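Local coordinates for beta sliding clamp (Streptococcus pneumoniae, PDB 2AWA), which probably forms a ring-shaped dimer around DNA that tethers DNA polymerases and other proteins to it and makes replication processive, at residues T45-V50 with S86-A91; Q25-T30 with F93-V98; E335-S340 with I363-P368. All blocks are in the same frame, centred on the assembly; numbering follows the deposited sequence.

Contact 1 of 3, residues T45-V50 with S86-A91; sequences TVKIDV and SILLEA
The flat group here is the carboxylate of Asp-49, whose OD1 lies beside Ser-86 across an antiparallel strand pair. Strands 45-50 and 85-90 are neighbours, 85-90 outermost, in a sheet that continues from the N-terminal into the central domain. Lys-47 NZ makes a salt bridge to Asp-49 OD2 at 2.6 Å, on the syn side and 29° out of the carboxylate plane. The other oxygen, OD1, has Ser-86 OG at 3.3 Å, at best a weak bond. Ser-86 OG is hydrogen-bonded to Ser-132 OG, so its proton need not go to Asp-49. Leu-88 lies on this same sheet face. Its CG is anti to the carbonyl carbon (chi1 -59°), and its CD2 lies 3.4 Å from Lys-47 CB. The lysine chain thus has an apolar neighbour at its base and a charged one at its tip.

Val-46, Ile-48, Ile-87 and Leu-89 form the other face, which is buried. Phe-108 of strand 105-111 touches Ile-48 and Leu-89. A diagonal contact joins Ile-48 CD1 to Leu-89 CD1 at 3.7 Å. Two hydrogen-bonded pairs hold the backbones, Val-46 with Leu-89 and Ile-48 with Ile-87. At the end of strand 85-90, Leu-89 O accepts Val-46 N at 2.8 Å and also has Thr-45 CA 3.0 Å away, a CA-H...O contact.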
# COMPACT_ATOMS: atom_id res chain seq x y z
N THR B 45 -9.10 9.44 21.52
CA THR B 45 -8.44 8.68 22.56
C THR B 45 -9.09 7.33 22.68
O THR B 45 -10.25 7.18 22.34
CB THR B 45 -8.51 9.41 23.95
OG1 THR B 45 -9.87 9.45 24.44
CG2 THR B 45 -7.96 10.81 23.85
N VAL B 46 -8.32 6.34 23.13
CA VAL B 46 -8.89 5.12 23.67
C VAL B 46 -9.01 5.32 25.16
O VAL B 46 -8.21 6.04 25.76
CB VAL B 46 -8.06 3.86 23.36
CG1 VAL B 46 -6.57 4.04 23.69
CG2 VAL B 46 -8.65 2.64 24.09
N LYS B 47 -10.05 4.72 25.73
CA LYS B 47 -10.34 4.78 27.15
C LYS B 47 -10.08 3.41 27.70
O LYS B 47 -10.49 2.42 27.10
CB LYS B 47 -11.80 5.17 27.39
CG LYS B 47 -12.32 4.98 28.81
CD LYS B 47 -13.57 5.81 29.02
CE LYS B 47 -14.56 5.19 29.99
NZ LYS B 47 -14.02 5.12 31.35
N ILE B 48 -9.42 3.37 28.85
CA ILE B 48 -8.94 2.14 29.46
C ILE B 48 -9.43 2.05 30.89
O ILE B 48 -8.86 2.68 31.79
CB ILE B 48 -7.40 2.10 29.45
CG1 ILE B 48 -6.89 2.15 28.02
CG2 ILE B 48 -6.87 0.83 30.13
CD1 ILE B 48 -5.45 2.49 27.95
N ASP B 49 -10.48 1.26 31.09
CA ASP B 49 -11.03 0.99 32.42
C ASP B 49 -10.44 -0.30 32.94
O ASP B 49 -10.42 -1.30 32.23
CB ASP B 49 -12.54 0.84 32.36
CG ASP B 49 -13.27 2.17 32.46
OD1 ASP B 49 -13.14 2.84 33.52
OD2 ASP B 49 -13.98 2.53 31.49
N VAL B 50 -9.97 -0.28 34.18
CA VAL B 50 -9.31 -1.42 34.76
C VAL B 50 -10.05 -1.77 36.03
O VAL B 50 -10.03 -1.00 36.98
CB VAL B 50 -7.86 -1.08 35.11
CG1 VAL B 50 -7.20 -2.27 35.81
CG2 VAL B 50 -7.11 -0.69 33.86
N SER B 86 -8.92 4.36 35.78
CA SER B 86 -9.31 4.72 34.43
C SER B 86 -8.40 5.79 33.83
O SER B 86 -7.94 6.68 34.55
CB SER B 86 -10.74 5.24 34.45
OG SER B 86 -11.18 5.51 33.14
N ILE B 87 -8.17 5.74 32.52
CA ILE B 87 -7.34 6.73 31.85
C ILE B 87 -7.66 6.81 30.35
O ILE B 87 -8.20 5.87 29.77
CB ILE B 87 -5.80 6.41 32.07
CG1 ILE B 87 -4.91 7.64 31.86
CG2 ILE B 87 -5.34 5.25 31.19
CD1 ILE B 87 -5.04 8.66 32.95
N LEU B 88 -7.32 7.95 29.74
CA LEU B 88 -7.40 8.14 28.31
C LEU B 88 -6.02 8.32 27.69
O LEU B 88 -5.20 9.04 28.23
CB LEU B 88 -8.19 9.40 28.01
CG LEU B 88 -9.60 9.39 28.56
CD1 LEU B 88 -10.34 10.63 28.08
CD2 LEU B 88 -10.31 8.12 28.14
N LEU B 89 -5.79 7.68 26.55
CA LEU B 89 -4.57 7.90 25.78
C LEU B 89 -4.91 8.15 24.31
O LEU B 89 -5.88 7.60 23.81
CB LEU B 89 -3.66 6.70 25.90
CG LEU B 89 -3.12 6.41 27.30
CD1 LEU B 89 -2.77 4.94 27.47
CD2 LEU B 89 -1.92 7.29 27.57
N GLU B 90 -4.13 8.98 23.64
CA GLU B 90 -4.32 9.14 22.20
C GLU B 90 -4.02 7.82 21.54
O GLU B 90 -2.92 7.27 21.66
CB GLU B 90 -3.45 10.25 21.64
CG GLU B 90 -3.86 11.62 22.15
CD GLU B 90 -5.16 12.15 21.54
OE1 GLU B 90 -5.64 11.57 20.54
OE2 GLU B 90 -5.68 13.17 22.06
N ALA B 91 -5.02 7.28 20.87
CA ALA B 91 -5.01 5.90 20.45
C ALA B 91 -3.91 5.57 19.44
O ALA B 91 -3.14 4.67 19.68
CB ALA B 91 -6.40 5.48 19.92

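Contact 2 of 3, residues Q25-T30 with F93-V98; sequences QALNTT and FFINVV
Leu-27 and Phe-94 meet at about a right angle between helices 20-31 and 91-100. These are the two helices of the N-terminal domain. In this family such helices line the inner wall of the ring, facing the DNA. They run nearly antiparallel here, at 156°, and their axes come within 10.4 Å.

Leu-27 points at the opposite helix. Its CD1 comes to 3.5 Å from Phe-94 CE2, and CD2 lies near the same ring carbon. Both methyls approach the CE2 corner obliquely, from the same side of the ring plane. Phe-94 CG is anti to the backbone N (chi1 175°), which swings the ring so that CE2 meets Leu-27. Val-98, one turn further on, places its CG2 3.6 Å above one face of that ring, offset toward the rim. This methyl also comes within 4.3 Å of Leu-27 CD1.

Ile-95 points back at helix 20-31. Its CG1 lies 3.7 Å from Leu-27 CB, so the two side chains pass each other near their bases. Its CD1 also lies against the backbone, 3.5 Å from Leu-27 O. The other branch, CG2, lies 3.5 Å from Asn-28 OD1, where the two side chains cross at a slant. Leu-24 and Lys-31 of helix 20-31 also touch Ile-95.

Away from helix 20-31, Phe-93 packs on Val-320 of the second subunit, and Val-97 on Leu-292 of that subunit. Helix 91-100 therefore serves the dimer interface as well as its own domain.

No hydrogen bond passes between the two segments. The contact consists of aliphatic and aromatic packing. Across it, the carbonyl of Leu-27 and the amide oxygen of Asn-28 face methyl carbons of Ile-95. Side-chain shape, rather than polar bonding, sets how these segments fit.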
# COMPACT_ATOMS: atom_id res chain seq x y z
N GLN B 25 -3.54 -6.63 20.12
CA GLN B 25 -4.62 -7.07 19.26
C GLN B 25 -5.91 -6.39 19.70
O GLN B 25 -6.59 -5.80 18.90
CB GLN B 25 -4.79 -8.59 19.30
CG GLN B 25 -5.74 -9.07 18.23
CD GLN B 25 -6.22 -10.48 18.44
OE1 GLN B 25 -5.56 -11.28 19.10
NE2 GLN B 25 -7.39 -10.79 17.89
N ALA B 26 -6.23 -6.49 20.97
CA ALA B 26 -7.38 -5.80 21.54
C ALA B 26 -7.37 -4.30 21.23
O ALA B 26 -8.42 -3.75 20.89
CB ALA B 26 -7.46 -6.04 23.02
N LEU B 27 -6.22 -3.64 21.34
CA LEU B 27 -6.16 -2.20 21.00
C LEU B 27 -6.51 -1.95 19.53
O LEU B 27 -7.20 -0.97 19.22
CB LEU B 27 -4.81 -1.58 21.34
CG LEU B 27 -4.51 -1.48 22.85
CD1 LEU B 27 -3.02 -1.22 23.13
CD2 LEU B 27 -5.36 -0.42 23.55
N ASN B 28 -6.05 -2.85 18.64
CA ASN B 28 -6.25 -2.71 17.22
C ASN B 28 -7.68 -2.93 16.81
O ASN B 28 -8.17 -2.30 15.87
CB ASN B 28 -5.33 -3.65 16.46
CG ASN B 28 -3.91 -3.11 16.34
OD1 ASN B 28 -3.68 -1.90 16.35
ND2 ASN B 28 -2.95 -4.01 16.23
N THR B 29 -8.35 -3.82 17.53
CA THR B 29 -9.76 -4.03 17.34
C THR B 29 -10.50 -2.80 17.79
O THR B 29 -11.40 -2.35 17.11
CB THR B 29 -10.24 -5.22 18.16
OG1 THR B 29 -9.60 -6.38 17.68
CG2 THR B 29 -11.74 -5.41 18.03
N THR B 30 -10.13 -2.27 18.95
CA THR B 30 -10.86 -1.12 19.48
C THR B 30 -10.66 0.11 18.60
O THR B 30 -11.59 0.88 18.37
CB THR B 30 -10.47 -0.82 20.93
OG1 THR B 30 -10.81 -1.95 21.74
CG2 THR B 30 -11.23 0.38 21.45
N PHE B 93 -1.02 6.99 18.64
CA PHE B 93 0.30 7.07 19.23
C PHE B 93 0.54 5.91 20.21
O PHE B 93 1.53 5.19 20.09
CB PHE B 93 0.48 8.41 19.92
CG PHE B 93 1.87 8.69 20.30
CD1 PHE B 93 2.85 8.79 19.33
CD2 PHE B 93 2.24 8.85 21.62
CE1 PHE B 93 4.16 9.03 19.66
CE2 PHE B 93 3.55 9.09 21.96
CZ PHE B 93 4.52 9.18 20.97
N PHE B 94 -0.38 5.72 21.15
CA PHE B 94 -0.24 4.71 22.18
C PHE B 94 -0.01 3.37 21.54
O PHE B 94 0.95 2.65 21.88
CB PHE B 94 -1.50 4.66 23.06
CG PHE B 94 -1.49 3.56 24.08
CD1 PHE B 94 -0.43 3.43 24.97
CD2 PHE B 94 -2.55 2.67 24.17
CE1 PHE B 94 -0.43 2.42 25.93
CE2 PHE B 94 -2.57 1.67 25.14
CZ PHE B 94 -1.51 1.54 26.01
N ILE B 95 -0.89 3.05 20.60
CA ILE B 95 -0.80 1.79 19.87
C ILE B 95 0.53 1.60 19.17
O ILE B 95 1.13 0.54 19.28
CB ILE B 95 -1.96 1.60 18.88
CG1 ILE B 95 -3.23 1.33 19.69
CG2 ILE B 95 -1.67 0.44 17.93
CD1 ILE B 95 -4.53 1.28 18.89
N ASN B 96 1.01 2.63 18.47
CA ASN B 96 2.36 2.59 17.90
C ASN B 96 3.45 2.30 18.92
O ASN B 96 4.41 1.59 18.62
CB ASN B 96 2.72 3.91 17.21
CG ASN B 96 2.12 4.02 15.87
OD1 ASN B 96 2.12 3.07 15.10
ND2 ASN B 96 1.59 5.19 15.56
N VAL B 97 3.33 2.89 20.10
CA VAL B 97 4.36 2.77 21.11
C VAL B 97 4.38 1.35 21.65
O VAL B 97 5.44 0.74 21.71
CB VAL B 97 4.16 3.80 22.24
CG1 VAL B 97 4.93 3.39 23.51
CG2 VAL B 97 4.57 5.17 21.77
N VAL B 98 3.22 0.84 22.04
CA VAL B 98 3.14 -0.52 22.54
C VAL B 98 3.76 -1.47 21.52
O VAL B 98 4.65 -2.25 21.81
CB VAL B 98 1.68 -0.94 22.79
CG1 VAL B 98 1.56 -2.45 22.93
CG2 VAL B 98 1.11 -0.22 24.02

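Contact 3 of 3, residues E335-S340 with I363-P368; sequences EDLTIS and ISAVRP
Ile-339 reaches from strand 337-341 to the backbone of Ser-364 and Ala-365. Those residues belong to the connection between strands 357-362 and 369-373, so the contact links the sheet of strand 337-341 to the larger sheet that the C-terminal domain shares with the central one. The CB of Ile-339 points toward this connection. From CB the longer branch leaves with CG1 anti to the backbone N (chi1 -172°). CG1 lies 3.8 Å from Ala-365 O and almost as near Ala-365 CA. The chain stays extended at the next bond and ends at CD1, which comes to 3.4 Å from Ser-364 O. Phe-362 and Pro-386 also touch this side chain.

Leu-337 lies two residues earlier and points the same way. Its CD1 is 3.8 Å from Ala-365 N and as close to Ser-364 C, at the peptide joining those two residues. Phe-362 and Ile-306 also touch this leucine. Between the two side chains, on the strand backbone, Thr-338 O has Ala-365 CB at 3.1 Å.

The connection contains an ST motif. Ser-364 OG accepts Arg-367 N at 3.1 Å, with an N-H...O angle of 137°. Val-366 N makes a weak bond to the same oxygen. These bonds are consistent with a tight turn at residues 364-367.

No direct hydrogen bond joins the segments. A water bridges them instead: it accepts from Ser-340 N at 3.0 Å and donates to Ala-365 O at 2.6 Å. The strand itself pairs with strand 302-307 through Leu-337 and Ile-339. The link is therefore apolar branches laid against peptide groups, and the polar link seen between the segments is the water between Ser-340 N and Ala-365 O.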
# COMPACT_ATOMS: atom_id res chain seq x y z
N GLU B 335 -34.68 -12.73 -27.37
CA GLU B 335 -34.55 -11.94 -28.58
C GLU B 335 -33.33 -11.07 -28.54
O GLU B 335 -32.68 -10.93 -27.51
CB GLU B 335 -35.82 -11.13 -28.85
CG GLU B 335 -36.31 -10.27 -27.70
CD GLU B 335 -37.64 -9.59 -28.01
OE1 GLU B 335 -38.37 -10.09 -28.92
OE2 GLU B 335 -37.95 -8.56 -27.35
N ASP B 336 -32.99 -10.51 -29.69
CA ASP B 336 -31.83 -9.65 -29.79
C ASP B 336 -32.03 -8.46 -28.87
O ASP B 336 -33.16 -8.14 -28.48
CB ASP B 336 -31.58 -9.21 -31.23
CG ASP B 336 -31.30 -10.39 -32.18
OD1 ASP B 336 -30.94 -11.48 -31.67
OD2 ASP B 336 -31.43 -10.24 -33.42
N LEU B 337 -30.93 -7.84 -28.49
CA LEU B 337 -30.99 -6.70 -27.59
C LEU B 337 -29.72 -5.92 -27.68
O LEU B 337 -28.63 -6.49 -27.72
CB LEU B 337 -31.17 -7.16 -26.14
CG LEU B 337 -30.98 -6.12 -25.03
CD1 LEU B 337 -31.99 -4.98 -25.12
CD2 LEU B 337 -31.07 -6.80 -23.66
N THR B 338 -29.86 -4.60 -27.70
CA THR B 338 -28.72 -3.74 -27.47
C THR B 338 -28.94 -2.88 -26.24
O THR B 338 -29.94 -2.16 -26.14
CB THR B 338 -28.40 -2.95 -28.73
OG1 THR B 338 -27.88 -3.87 -29.71
CG2 THR B 338 -27.36 -1.91 -28.44
N ILE B 339 -28.00 -2.93 -25.31
CA ILE B 339 -28.19 -2.27 -24.02
C ILE B 339 -26.86 -1.71 -23.50
O ILE B 339 -25.82 -2.34 -23.66
CB ILE B 339 -28.86 -3.24 -23.02
CG1 ILE B 339 -29.24 -2.52 -21.75
CG2 ILE B 339 -27.96 -4.43 -22.71
CD1 ILE B 339 -30.15 -3.33 -20.87
N SER B 340 -26.91 -0.52 -22.91
CA SER B 340 -25.74 0.16 -22.34
C SER B 340 -25.95 0.40 -20.85
O SER B 340 -27.05 0.71 -20.42
CB SER B 340 -25.49 1.50 -23.02
OG SER B 340 -25.07 1.31 -24.35
N ILE B 363 -35.21 -6.96 -20.06
CA ILE B 363 -36.51 -6.61 -20.63
C ILE B 363 -36.35 -5.80 -21.90
O ILE B 363 -36.88 -6.15 -22.95
CB ILE B 363 -37.34 -5.80 -19.65
CG1 ILE B 363 -37.47 -6.58 -18.33
CG2 ILE B 363 -38.69 -5.45 -20.29
CD1 ILE B 363 -38.81 -6.42 -17.60
N SER B 364 -35.62 -4.69 -21.80
CA SER B 364 -35.45 -3.77 -22.91
C SER B 364 -34.17 -3.02 -22.67
O SER B 364 -33.49 -3.26 -21.69
CB SER B 364 -36.62 -2.80 -22.94
OG SER B 364 -36.74 -2.17 -21.68
N ALA B 365 -33.84 -2.10 -23.57
CA ALA B 365 -32.65 -1.30 -23.43
C ALA B 365 -32.80 -0.26 -22.33
O ALA B 365 -31.80 0.28 -21.84
CB ALA B 365 -32.31 -0.65 -24.74
N VAL B 366 -34.04 0.02 -21.92
CA VAL B 366 -34.29 1.07 -20.94
C VAL B 366 -34.81 0.60 -19.59
O VAL B 366 -34.84 1.40 -18.66
CB VAL B 366 -35.28 2.14 -21.46
CG1 VAL B 366 -34.81 2.69 -22.79
CG2 VAL B 366 -36.70 1.58 -21.57
N ARG B 367 -35.21 -0.65 -19.47
CA ARG B 367 -35.67 -1.15 -18.17
C ARG B 367 -34.55 -1.87 -17.41
O ARG B 367 -33.64 -2.46 -18.01
CB ARG B 367 -36.91 -2.02 -18.31
CG ARG B 367 -38.13 -1.24 -18.81
CD ARG B 367 -39.41 -1.62 -18.08
NE ARG B 367 -39.55 -0.91 -16.80
CZ ARG B 367 -39.57 -1.48 -15.58
NH1 ARG B 367 -39.45 -2.80 -15.43
NH2 ARG B 367 -39.71 -0.70 -14.50
N PRO B 368 -34.55 -1.75 -16.07
CA PRO B 368 -33.57 -2.45 -15.25
C PRO B 368 -33.49 -3.92 -15.57
O PRO B 368 -34.51 -4.50 -15.92
CB PRO B 368 -34.10 -2.24 -13.84
CG PRO B 368 -34.72 -0.92 -13.91
CD PRO B 368 -35.38 -0.85 -15.26
O HOH W 1 -29.51 1.07 -22.89

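Overall arrangement
Contacts 1 and 2 belong to the N-terminal domain, with centres 11 Å apart. Contact 1 is nested along the chain within the loop that contact 2 closes. Strand 85-90 leads straight into helix 91-100, and helix 20-31 precedes strand 45-50. Phe-94 joins the two contacts: its ring packs on Val-46, Ile-48 and Leu-89, so helix and sheet share one core. Contact 3 comes later in sequence, in the C-terminal domain. It lies about 57 Å from contact 1 and 52 Å from contact 2, centre to centre, on the opposite side of the chain's centre. The three thus mark both ends of an arc-shaped subunit, two of which close the head-to-tail ring.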